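Agmatine ureohydrolase (Thermoplasma volcanium GSS1, PDB 3PZL) probably hydrolyses agmatine to putrescine and urea at a pair of manganese ions. Local coordinates at residues G122-T127 and Y225-M230; V266-V271 and Q291-S296; A238-T243 and L276-N281; P43-S48 and G53-P58. All blocks are in the same frame, centred on the assembly; numbering follows the deposited sequence.

Contact 1: G122-T127 and Y225-M230; sequences GEHSIT and YISVDM. With MN (manganese (II) ion), chain F; MN (manganese (II) ion), chain G.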
loop_
_atom_site.group_PDB
_atom_site.type_symbol
_atom_site.label_atom_id
_atom_site.label_comp_id
_atom_site.label_asym_id
_atom_site.label_seq_id
_atom_site.Cartn_x
_atom_site.Cartn_y
_atom_site.Cartn_z
ATOM N N GLY B 122 0.339 3.584 22.590
ATOM C CA GLY B 122 -0.663 3.419 21.599
ATOM C C GLY B 122 -1.751 4.401 22.011
ATOM O O GLY B 122 -1.602 5.628 21.793
ATOM N N GLU B 123 -2.821 3.877 22.621
ATOM C CA GLU B 123 -4.014 4.677 22.967
ATOM C C GLU B 123 -3.739 5.799 23.935
ATOM O O GLU B 123 -2.663 5.860 24.538
ATOM C CB GLU B 123 -5.075 3.833 23.633
ATOM C CG GLU B 123 -5.725 2.866 22.767
ATOM C CD GLU B 123 -6.788 2.124 23.493
ATOM O OE1 GLU B 123 -6.907 2.276 24.735
ATOM O OE2 GLU B 123 -7.512 1.381 22.806
ATOM N N HIS B 124 -4.739 6.664 24.082
ATOM C CA HIS B 124 -4.654 7.830 24.954
ATOM C C HIS B 124 -4.991 7.469 26.393
ATOM O O HIS B 124 -4.680 8.218 27.313
ATOM C CB HIS B 124 -5.577 8.955 24.475
ATOM C CG HIS B 124 -5.162 10.308 24.942
ATOM N ND1 HIS B 124 -5.753 11.473 24.463
ATOM C CD2 HIS B 124 -4.200 10.683 25.833
ATOM C CE1 HIS B 124 -5.184 12.508 25.063
ATOM N NE2 HIS B 124 -4.250 12.055 25.906
ATOM N N SER B 125 -5.608 6.321 26.602
ATOM C CA SER B 125 -6.043 5.999 27.937
ATOM C C SER B 125 -4.882 5.653 28.848
ATOM O O SER B 125 -5.058 5.614 30.055
ATOM C CB SER B 125 -7.052 4.869 27.924
ATOM O OG SER B 125 -6.485 3.721 27.310
ATOM N N ILE B 126 -3.694 5.428 28.306
ATOM C CA ILE B 126 -2.548 5.221 29.169
ATOM C C ILE B 126 -2.191 6.458 29.990
ATOM O O ILE B 126 -1.557 6.340 31.039
ATOM C CB ILE B 126 -1.351 4.754 28.391
ATOM C CG1 ILE B 126 -0.938 5.781 27.339
ATOM C CG2 ILE B 126 -1.665 3.429 27.727
ATOM C CD1 ILE B 126 0.352 5.454 26.618
ATOM N N THR B 127 -2.590 7.633 29.486
ATOM C CA THR B 127 -2.371 8.943 30.126
ATOM C C THR B 127 -3.011 9.031 31.508
ATOM O O THR B 127 -2.426 9.563 32.426
ATOM C CB THR B 127 -2.864 10.093 29.208
ATOM O OG1 THR B 127 -1.970 10.209 28.113
ATOM C CG2 THR B 127 -2.862 11.409 29.886
ATOM N N TYR B 225 2.239 18.756 32.912
ATOM C CA TYR B 225 2.425 17.490 32.243
ATOM C C TYR B 225 1.806 17.701 30.866
ATOM O O TYR B 225 0.702 18.267 30.754
ATOM C CB TYR B 225 1.752 16.343 33.022
ATOM C CG TYR B 225 1.902 14.999 32.341
ATOM C CD1 TYR B 225 1.031 14.622 31.323
ATOM C CD2 TYR B 225 2.920 14.113 32.709
ATOM C CE1 TYR B 225 1.170 13.398 30.678
ATOM C CE2 TYR B 225 3.071 12.876 32.069
ATOM C CZ TYR B 225 2.190 12.523 31.056
ATOM O OH TYR B 225 2.288 11.325 30.380
ATOM N N ILE B 226 2.520 17.268 29.825
ATOM C CA ILE B 226 2.063 17.474 28.454
ATOM C C ILE B 226 1.685 16.162 27.812
ATOM O O ILE B 226 2.508 15.264 27.676
ATOM C CB ILE B 226 3.113 18.154 27.568
ATOM C CG1 ILE B 226 3.727 19.351 28.287
ATOM C CG2 ILE B 226 2.471 18.568 26.247
ATOM C CD1 ILE B 226 4.782 20.068 27.511
ATOM N N SER B 227 0.430 16.063 27.409
ATOM C CA SER B 227 -0.057 14.872 26.730
ATOM C C SER B 227 -0.513 15.189 25.293
ATOM O O SER B 227 -1.463 15.976 25.087
ATOM C CB SER B 227 -1.192 14.262 27.510
ATOM O OG SER B 227 -1.438 12.992 26.983
ATOM N N VAL B 228 0.173 14.601 24.309
ATOM C CA VAL B 228 -0.114 14.884 22.912
ATOM C C VAL B 228 -0.854 13.730 22.212
ATOM O O VAL B 228 -0.268 12.670 21.906
ATOM C CB VAL B 228 1.135 15.214 22.156
ATOM C CG1 VAL B 228 0.783 15.702 20.815
ATOM C CG2 VAL B 228 1.894 16.265 22.845
ATOM N N ASP B 229 -2.159 13.936 21.988
ATOM C CA ASP B 229 -2.990 13.002 21.242
ATOM C C ASP B 229 -2.760 13.382 19.793
ATOM O O ASP B 229 -3.119 14.467 19.333
ATOM C CB ASP B 229 -4.446 13.200 21.612
ATOM C CG ASP B 229 -5.370 12.125 21.048
ATOM O OD1 ASP B 229 -5.118 11.669 19.912
ATOM O OD2 ASP B 229 -6.360 11.767 21.740
HETATM N N MSE B 230 -2.133 12.480 19.071
HETATM C CA MSE B 230 -1.512 12.830 17.817
HETATM C C MSE B 230 -2.519 13.336 16.792
HETATM O O MSE B 230 -2.148 14.036 15.848
HETATM C CB MSE B 230 -0.785 11.618 17.309
HETATM C CG MSE B 230 0.316 11.913 16.391
HETATM SE SE MSE B 230 1.908 12.793 17.162
HETATM C CE MSE B 230 2.848 12.868 15.412
HETATM MN MN MN F . -7.743 11.098 23.147
HETATM MN MN MN G . -8.130 12.309 20.134
#

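Contact 2: V266-V271 and Q291-S296; sequences VGFDIV and QVFIAS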
loop_
_atom_site.group_PDB
_atom_site.type_symbol
_atom_site.label_atom_id
_atom_site.label_comp_id
_atom_site.label_asym_id
_atom_site.label_seq_id
_atom_site.Cartn_x
_atom_site.Cartn_y
_atom_site.Cartn_z
ATOM N N VAL B 266 6.944 18.081 33.862
ATOM C CA VAL B 266 7.396 16.978 34.718
ATOM C C VAL B 266 7.326 15.646 33.999
ATOM O O VAL B 266 7.971 14.687 34.401
ATOM C CB VAL B 266 6.612 16.879 36.047
ATOM C CG1 VAL B 266 6.835 18.158 36.901
ATOM C CG2 VAL B 266 5.125 16.590 35.795
ATOM N N GLY B 267 6.542 15.609 32.931
ATOM C CA GLY B 267 6.364 14.397 32.143
ATOM C C GLY B 267 5.771 14.695 30.782
ATOM O O GLY B 267 5.159 15.737 30.590
ATOM N N PHE B 268 5.930 13.761 29.857
ATOM C CA PHE B 268 5.498 13.941 28.494
ATOM C C PHE B 268 5.020 12.629 27.864
ATOM O O PHE B 268 5.520 11.557 28.191
ATOM C CB PHE B 268 6.675 14.510 27.711
ATOM C CG PHE B 268 6.353 14.895 26.293
ATOM C CD1 PHE B 268 5.157 15.494 25.984
ATOM C CD2 PHE B 268 7.290 14.703 25.269
ATOM C CE1 PHE B 268 4.862 15.873 24.671
ATOM C CE2 PHE B 268 7.008 15.081 23.941
ATOM C CZ PHE B 268 5.787 15.673 23.642
ATOM N N ASP B 269 4.064 12.710 26.946
ATOM C CA ASP B 269 3.670 11.538 26.173
ATOM C C ASP B 269 3.142 11.824 24.777
ATOM O O ASP B 269 2.754 12.961 24.474
ATOM C CB ASP B 269 2.718 10.637 26.946
ATOM C CG ASP B 269 1.322 11.199 27.080
ATOM O OD1 ASP B 269 0.821 11.890 26.184
ATOM O OD2 ASP B 269 0.706 10.913 28.116
ATOM N N ILE B 270 3.172 10.794 23.925
ATOM C CA ILE B 270 2.725 10.882 22.525
ATOM C C ILE B 270 1.893 9.644 22.232
ATOM O O ILE B 270 2.341 8.544 22.511
ATOM C CB ILE B 270 3.920 10.991 21.521
ATOM C CG1 ILE B 270 4.889 12.105 21.951
ATOM C CG2 ILE B 270 3.429 11.228 20.080
ATOM C CD1 ILE B 270 6.255 12.072 21.293
ATOM N N VAL B 271 0.689 9.818 21.698
ATOM C CA VAL B 271 -0.258 8.726 21.607
ATOM C C VAL B 271 -1.220 8.820 20.433
ATOM O O VAL B 271 -1.414 9.863 19.844
ATOM C CB VAL B 271 -1.108 8.603 22.901
ATOM C CG1 VAL B 271 -0.230 8.389 24.115
ATOM C CG2 VAL B 271 -2.023 9.836 23.086
ATOM N N GLN B 291 12.269 14.936 20.154
ATOM C CA GLN B 291 13.542 15.616 20.170
ATOM C C GLN B 291 13.311 17.016 20.665
ATOM O O GLN B 291 14.042 17.514 21.524
ATOM C CB GLN B 291 14.157 15.676 18.775
ATOM C CG GLN B 291 14.843 14.404 18.343
ATOM C CD GLN B 291 15.880 14.653 17.270
ATOM O OE1 GLN B 291 15.693 15.482 16.356
ATOM N NE2 GLN B 291 16.993 13.939 17.374
ATOM N N VAL B 292 12.269 17.643 20.128
ATOM C CA VAL B 292 11.939 19.015 20.456
ATOM C C VAL B 292 11.687 19.216 21.958
ATOM O O VAL B 292 12.110 20.213 22.539
ATOM C CB VAL B 292 10.742 19.505 19.608
ATOM C CG1 VAL B 292 10.036 20.696 20.249
ATOM C CG2 VAL B 292 11.210 19.859 18.247
ATOM N N PHE B 293 10.996 18.285 22.589
ATOM C CA PHE B 293 10.766 18.405 24.007
ATOM C C PHE B 293 12.067 18.383 24.795
ATOM O O PHE B 293 12.327 19.291 25.596
ATOM C CB PHE B 293 9.866 17.296 24.481
ATOM C CG PHE B 293 9.751 17.215 25.950
ATOM C CD1 PHE B 293 8.779 17.927 26.617
ATOM C CD2 PHE B 293 10.606 16.429 26.678
ATOM C CE1 PHE B 293 8.652 17.831 27.988
ATOM C CE2 PHE B 293 10.489 16.347 28.056
ATOM C CZ PHE B 293 9.508 17.035 28.706
ATOM N N ILE B 294 12.888 17.361 24.574
ATOM C CA ILE B 294 14.135 17.227 25.306
ATOM C C ILE B 294 15.052 18.417 25.014
ATOM O O ILE B 294 15.524 19.070 25.943
ATOM C CB ILE B 294 14.842 15.847 25.012
ATOM C CG1 ILE B 294 14.007 14.686 25.542
ATOM C CG2 ILE B 294 16.207 15.778 25.609
ATOM C CD1 ILE B 294 14.520 13.368 25.119
ATOM N N ALA B 295 15.277 18.699 23.730
ATOM C CA ALA B 295 16.217 19.728 23.318
ATOM C C ALA B 295 15.842 21.089 23.865
ATOM O O ALA B 295 16.675 21.772 24.439
ATOM C CB ALA B 295 16.396 19.770 21.774
ATOM N N SER B 296 14.598 21.500 23.691
ATOM C CA SER B 296 14.221 22.840 24.129
ATOM C C SER B 296 14.269 22.965 25.647
ATOM O O SER B 296 14.503 24.052 26.186
ATOM C CB SER B 296 12.839 23.221 23.637
ATOM O OG SER B 296 11.883 22.433 24.293
#

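Contact 3: A238-T243 and L276-N281; sequences APAVGT and LYDNGN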
loop_
_atom_site.group_PDB
_atom_site.type_symbol
_atom_site.label_atom_id
_atom_site.label_comp_id
_atom_site.label_asym_id
_atom_site.label_seq_id
_atom_site.Cartn_x
_atom_site.Cartn_y
_atom_site.Cartn_z
ATOM N N ALA B 238 -0.024 14.583 10.157
ATOM C CA ALA B 238 -0.059 13.284 10.847
ATOM C C ALA B 238 -1.143 12.390 10.209
ATOM O O ALA B 238 -2.200 12.188 10.793
ATOM C CB ALA B 238 -0.364 13.502 12.326
ATOM N N PRO B 239 -0.916 11.897 8.987
ATOM C CA PRO B 239 -1.901 11.093 8.241
ATOM C C PRO B 239 -2.345 9.798 8.928
ATOM O O PRO B 239 -3.398 9.254 8.596
ATOM C CB PRO B 239 -1.131 10.691 6.975
ATOM C CG PRO B 239 -0.047 11.680 6.836
ATOM C CD PRO B 239 0.316 12.126 8.206
ATOM N N ALA B 240 -1.543 9.290 9.844
ATOM C CA ALA B 240 -1.732 7.935 10.336
ATOM C C ALA B 240 -2.314 7.901 11.755
ATOM O O ALA B 240 -2.174 6.922 12.469
ATOM C CB ALA B 240 -0.442 7.227 10.298
ATOM N N VAL B 241 -2.957 8.970 12.180
ATOM C CA VAL B 241 -3.636 8.933 13.468
ATOM C C VAL B 241 -4.864 7.986 13.450
ATOM O O VAL B 241 -5.471 7.741 12.396
ATOM C CB VAL B 241 -4.029 10.349 13.903
ATOM C CG1 VAL B 241 -2.781 11.145 14.173
ATOM C CG2 VAL B 241 -4.862 11.014 12.827
ATOM N N GLY B 242 -5.227 7.477 14.628
ATOM C CA GLY B 242 -6.283 6.456 14.769
ATOM C C GLY B 242 -7.680 6.972 14.449
ATOM O O GLY B 242 -8.520 6.207 13.973
ATOM N N THR B 243 -7.932 8.256 14.714
ATOM C CA THR B 243 -9.212 8.891 14.379
ATOM C C THR B 243 -8.992 10.298 13.756
ATOM O O THR B 243 -8.990 11.320 14.468
ATOM C CB THR B 243 -10.150 9.013 15.634
ATOM O OG1 THR B 243 -9.732 10.125 16.444
ATOM C CG2 THR B 243 -10.157 7.721 16.485
ATOM N N LEU B 276 0.768 1.559 10.688
ATOM C CA LEU B 276 0.236 0.741 9.580
ATOM C C LEU B 276 -0.443 1.580 8.495
ATOM O O LEU B 276 -0.572 1.137 7.319
ATOM C CB LEU B 276 -0.764 -0.313 10.092
ATOM C CG LEU B 276 -0.281 -1.249 11.232
ATOM C CD1 LEU B 276 -1.406 -2.142 11.824
ATOM C CD2 LEU B 276 0.934 -2.095 10.811
ATOM N N TYR B 277 -0.841 2.793 8.876
ATOM C CA TYR B 277 -1.621 3.634 7.985
ATOM C C TYR B 277 -0.871 4.644 7.140
ATOM O O TYR B 277 -1.510 5.377 6.398
ATOM C CB TYR B 277 -2.737 4.314 8.733
ATOM C CG TYR B 277 -3.874 3.365 9.022
ATOM C CD1 TYR B 277 -3.824 2.513 10.145
ATOM C CD2 TYR B 277 -5.003 3.304 8.155
ATOM C CE1 TYR B 277 -4.853 1.636 10.410
ATOM C CE2 TYR B 277 -6.055 2.422 8.420
ATOM C CZ TYR B 277 -5.962 1.583 9.542
ATOM O OH TYR B 277 -6.991 0.725 9.816
ATOM N N ASP B 278 0.466 4.651 7.214
ATOM C CA ASP B 278 1.278 5.453 6.280
ATOM C C ASP B 278 2.639 4.821 6.080
ATOM O O ASP B 278 2.868 3.705 6.526
ATOM C CB ASP B 278 1.402 6.940 6.694
ATOM C CG ASP B 278 2.387 7.177 7.855
ATOM O OD1 ASP B 278 3.023 6.230 8.374
ATOM O OD2 ASP B 278 2.539 8.346 8.277
ATOM N N ASN B 279 3.534 5.540 5.403
ATOM C CA ASN B 279 4.882 5.033 5.123
ATOM C C ASN B 279 5.957 5.480 6.084
ATOM O O ASN B 279 7.132 5.194 5.870
ATOM C CB ASN B 279 5.287 5.383 3.702
ATOM C CG ASN B 279 4.767 4.380 2.713
ATOM O OD1 ASN B 279 4.734 3.161 2.987
ATOM N ND2 ASN B 279 4.372 4.865 1.543
ATOM N N GLY B 280 5.573 6.188 7.144
ATOM C CA GLY B 280 6.551 6.557 8.169
ATOM C C GLY B 280 6.530 8.025 8.547
ATOM O O GLY B 280 7.114 8.396 9.576
ATOM N N ASN B 281 5.834 8.862 7.769
ATOM C CA ASN B 281 5.915 10.291 8.023
ATOM C C ASN B 281 5.331 10.680 9.366
ATOM O O ASN B 281 5.785 11.640 9.999
ATOM C CB ASN B 281 5.359 11.135 6.867
ATOM C CG ASN B 281 6.280 11.094 5.607
ATOM O OD1 ASN B 281 7.384 10.524 5.624
ATOM N ND2 ASN B 281 5.808 11.677 4.508
#

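Contact 4: P43-S48 and G53-P58; sequences PFDNTS and GSKYAP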
loop_
_atom_site.group_PDB
_atom_site.type_symbol
_atom_site.label_atom_id
_atom_site.label_comp_id
_atom_site.label_asym_id
_atom_site.label_seq_id
_atom_site.Cartn_x
_atom_site.Cartn_y
_atom_site.Cartn_z
ATOM N N PRO B 43 2.523 -0.668 24.596
ATOM C CA PRO B 43 1.823 -1.069 23.391
ATOM C C PRO B 43 0.399 -1.525 23.660
ATOM O O PRO B 43 0.099 -2.720 23.582
ATOM C CB PRO B 43 2.670 -2.237 22.868
ATOM C CG PRO B 43 3.576 -2.622 23.984
ATOM C CD PRO B 43 3.309 -1.771 25.161
ATOM N N PHE B 44 -0.478 -0.590 23.981
ATOM C CA PHE B 44 -1.839 -0.960 24.351
ATOM C C PHE B 44 -2.866 -0.252 23.489
ATOM O O PHE B 44 -2.744 0.924 23.178
ATOM C CB PHE B 44 -2.120 -0.723 25.830
ATOM C CG PHE B 44 -3.550 -0.924 26.192
ATOM C CD1 PHE B 44 -4.015 -2.189 26.497
ATOM C CD2 PHE B 44 -4.440 0.151 26.219
ATOM C CE1 PHE B 44 -5.332 -2.387 26.833
ATOM C CE2 PHE B 44 -5.753 -0.042 26.549
ATOM C CZ PHE B 44 -6.199 -1.312 26.857
ATOM N N ASP B 45 -3.928 -0.971 23.165
ATOM C CA ASP B 45 -4.714 -0.638 21.993
ATOM C C ASP B 45 -6.159 -1.027 22.156
ATOM O O ASP B 45 -6.997 -0.642 21.339
ATOM C CB ASP B 45 -4.162 -1.476 20.840
ATOM C CG ASP B 45 -4.299 -0.799 19.558
ATOM O OD1 ASP B 45 -5.074 0.199 19.553
ATOM O OD2 ASP B 45 -3.651 -1.248 18.565
ATOM N N ASN B 46 -6.430 -1.824 23.186
ATOM C CA ASN B 46 -7.638 -2.620 23.243
ATOM C C ASN B 46 -8.855 -1.838 23.713
ATOM O O ASN B 46 -9.674 -2.317 24.509
ATOM C CB ASN B 46 -7.415 -3.874 24.101
ATOM C CG ASN B 46 -8.252 -5.028 23.642
ATOM O OD1 ASN B 46 -8.381 -5.264 22.433
ATOM N ND2 ASN B 46 -8.851 -5.739 24.592
ATOM N N THR B 47 -8.974 -0.626 23.209
ATOM C CA THR B 47 -10.185 0.141 23.415
ATOM C C THR B 47 -10.468 0.963 22.143
ATOM O O THR B 47 -11.481 1.673 22.066
ATOM C CB THR B 47 -10.083 1.021 24.721
ATOM O OG1 THR B 47 -11.265 0.881 25.509
ATOM C CG2 THR B 47 -9.872 2.468 24.425
ATOM N N SER B 48 -9.573 0.842 21.160
ATOM C CA SER B 48 -9.593 1.692 19.970
ATOM C C SER B 48 -10.481 1.111 18.893
ATOM O O SER B 48 -10.301 -0.027 18.481
ATOM C CB SER B 48 -8.174 1.884 19.402
ATOM O OG SER B 48 -7.389 2.717 20.236
ATOM N N GLY B 53 -3.785 -0.474 15.522
ATOM C CA GLY B 53 -2.338 -0.476 15.271
ATOM C C GLY B 53 -1.482 0.432 16.147
ATOM O O GLY B 53 -0.264 0.366 16.078
ATOM N N SER B 54 -2.094 1.268 16.983
ATOM C CA SER B 54 -1.332 2.004 18.022
ATOM C C SER B 54 -0.257 1.164 18.736
ATOM O O SER B 54 0.865 1.642 18.916
ATOM C CB SER B 54 -2.257 2.535 19.096
ATOM O OG SER B 54 -2.695 3.790 18.711
ATOM N N LYS B 55 -0.607 -0.062 19.152
ATOM C CA LYS B 55 0.357 -0.983 19.738
ATOM C C LYS B 55 1.764 -0.883 19.119
ATOM O O LYS B 55 2.736 -1.036 19.828
ATOM C CB LYS B 55 -0.123 -2.446 19.600
ATOM C CG LYS B 55 -1.441 -2.772 20.268
ATOM C CD LYS B 55 -1.787 -4.288 20.314
ATOM C CE LYS B 55 -2.848 -4.585 21.473
ATOM N NZ LYS B 55 -2.933 -6.027 21.930
ATOM N N TYR B 56 1.868 -0.667 17.806
ATOM C CA TYR B 56 3.160 -0.758 17.124
ATOM C C TYR B 56 3.838 0.609 17.034
ATOM O O TYR B 56 4.923 0.740 16.446
ATOM C CB TYR B 56 3.062 -1.395 15.714
ATOM C CG TYR B 56 2.351 -2.733 15.668
ATOM C CD1 TYR B 56 2.916 -3.875 16.276
ATOM C CD2 TYR B 56 1.116 -2.864 15.038
ATOM C CE1 TYR B 56 2.274 -5.102 16.267
ATOM C CE2 TYR B 56 0.457 -4.096 15.009
ATOM C CZ TYR B 56 1.037 -5.214 15.620
ATOM O OH TYR B 56 0.357 -6.430 15.579
ATOM N N ALA B 57 3.216 1.630 17.616
ATOM C CA ALA B 57 3.766 2.983 17.487
ATOM C C ALA B 57 5.173 3.090 18.093
ATOM O O ALA B 57 6.081 3.595 17.439
ATOM C CB ALA B 57 2.824 4.015 18.060
ATOM N N PRO B 58 5.370 2.593 19.324
ATOM C CA PRO B 58 6.659 2.796 19.940
ATOM C C PRO B 58 7.758 2.136 19.133
ATOM O O PRO B 58 8.829 2.722 18.945
ATOM C CB PRO B 58 6.508 2.154 21.323
ATOM C CG PRO B 58 5.095 2.177 21.598
ATOM C CD PRO B 58 4.446 1.923 20.250
#

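Contact 1: G122-T127 and Y225-M230
S227 is the first residue along strand 225-229 to meet H124 and T127. Its hydroxyl, set anti to its own backbone N (chi1 -168°), reaches across to the imidazole. NE2 of H124 donates a hydrogen bond to OG of S227 over 3.2 Å. The bond is bent, and the oxygen lies near the ring edge but tilted out of the ring plane. T127 comes up beside the same hydroxyl, its methyl CG2 3.6 Å from OG of S227. Serine suits the place, being small and carrying a hydroxyl that H124 can donate to and that also bonds D269. This aspartate, on the adjoining strand, bonds to the hydroxyl of T127 as well and so helps fix both.

The next side chain, V228, turns from 122-127 toward F268 and V143 in the core, the alternation expected along a strand. D229 then ends the strand at the C-terminal edge of the parallel sheet, where the arginase fold carries its binuclear manganese centre. OD2 of D229 bridges the two metals, 2.1 Å from the manganese of chain F and 2.5 Å from that of chain G. Histidine suits position 124 because its ring serves two ends: while NE2 is used by S227, ND1 of H124 binds the chain F manganese at 2.4 Å. Two ligands of one ion necessarily crowd together, and ND1 of H124 lies 2.8 Å from OD2 of D229 without a hydrogen bond. The imidazole and carboxylate planes stand almost perpendicular, 88° apart. D144 and D148 complete the protein ligands of the chain F ion; D144, H146 and D231 join D229 around the other.

Contact 2: V266-V271 and Q291-S296
F268 and F293 press ring against ring, and this single pair makes the close part of the contact. The rings form an offset stack with centroids 4.7 Å apart and planes inclined by 16°. CD2 of F268 stands over the F293 ring near its rim, 3.6 Å from CG of F293. The overlap continues at both ends because the side chains run past each other in opposite directions: CB of F268 sits above the other ring, 4.0 Å from the centroid of F293 in a CH-pi contact, while CB of F293 lies 3.7 Å from CE2 of F268. Both side chains point toward the opposite segment, and in each a chi1 near 180° turns CG anti to the backbone N.

The contact belongs to the last strand-to-helix unit of the alpha/beta fold, in which helix 281-303 packs back on the parallel sheet that strand 265-271 has just joined. Phenylalanine suits both places, since a flat apolar group can bridge the gap between sheet and helix. I258 of helix 251-261 touches both rings and extends the hydrophobic layer.

Beyond the stack the segments diverge. The side chains of I270, V292 and I294 do not touch the opposite segment; V292 packs on R255 and I258, and I294 on I118. V266, partly exposed, turns from the helix and marks the more open side.

Contact 3: A238-T243 and L276-N281
The apolar contact is between A240 and Y277, with CB of A240 4.0 Å from CB of Y277. A small residue is apt here, because the two backbones approach to 4.9 Å between CA of A240 and CA of Y277. The tyrosine touches with its CB alone; its ring leads off from 238-243 and packs against R51. Van der Waals contact with a carboxylate is a second kind: the methyl CB of A240 lies 3.7 Å from CG of D278, and P239 is more distant, with CD 4.4 Å from OD2 of D278.

These are two loops that follow neighbouring strands, 223-229 and 265-271, of the parallel sheet. The first makes a type I beta turn from A238 to V241, with proline at its second position, where the fixed phi of the ring fits. The second leads into helix 281-303.

Hydrogen bonds shape the second loop from within. OD1 of D278 accepts from N of G280 at 2.8 Å, an Asx turn in which the donor comes from above the carboxylate plane. G280, the N-cap residue, has a positive phi (131°) that favours glycine. T282 links the loops, its hydroxyl bonding both OD2 of D278 and N of A240.

Polar bonds to other subunits run from both loops. N281 ND2 bonds P239 O of the second subunit, and N279 ND2 bonds Y277 O there; P239 O and Y277 O accept the equivalent bonds from N281 ND2 and N279 ND2 of the third subunit, consistent with threefold symmetry.

Contact 4: P43-S48 and G53-P58
The backbone folds back on itself here, so that CA of P43 and CA of K55 come within 3.9 Å of each other. This is the connection from strand 37-42 to helix 57-65, an early beta-alpha unit of the arginase fold, and D45 holds its two limbs together. OD2 of D45 accepts a hydrogen bond from N of G53 at 3.1 Å through its syn lone pair, and a second, weak one from N of K55 at 3.3 Å. The G53 bond, with weaker help from K55 N, holds the start of the second limb, and an aspartate side chain is short enough to do so from the facing limb of the same loop. Glycine suits position 53, whose positive phi (123°) would push a side chain against the preceding carbonyl.

The side chains of K55 and D45 cross at a slant, the lysine chain extended beyond CG. Its ammonium group makes no salt bridge there: NZ of K55 is 5.9 Å from OD2 of D45, and the lysine side chain also touches E92. P43 packs beside the lysine's backbone, CB of P43 lying 3.3 Å from O of K55.

Within the first limb, S48 N bonds O of D45. F44 turns from the second limb toward V96 and V99 of helix 96-112, whereas S54 closes on the aspartate, its CB 3.7 Å from OD1 of D45.

Overall arrangement
From the N terminus, contact 4 closes first, a short loop between strand 37-42 and helix 57-65. Contact 1 opens well after it and spans about a hundred residues, joining the loop after strand 116-121 to the end of strand 223-229. E123 ties these two together through S48 OG and the backbone of F44. Contacts 3 and 2 follow and cross: 238-243 opens, 266-271 opens inside it, 276-281 closes contact 3, and 291-296 closes contact 2. Contacts 1 and 2 meet through D269 on neighbouring strands. M230 packs on A238 and V241 of contact 3, whose L276 touches G53 and Y56 of contact 4; contacts 3 and 4 both reach the fourth subunit.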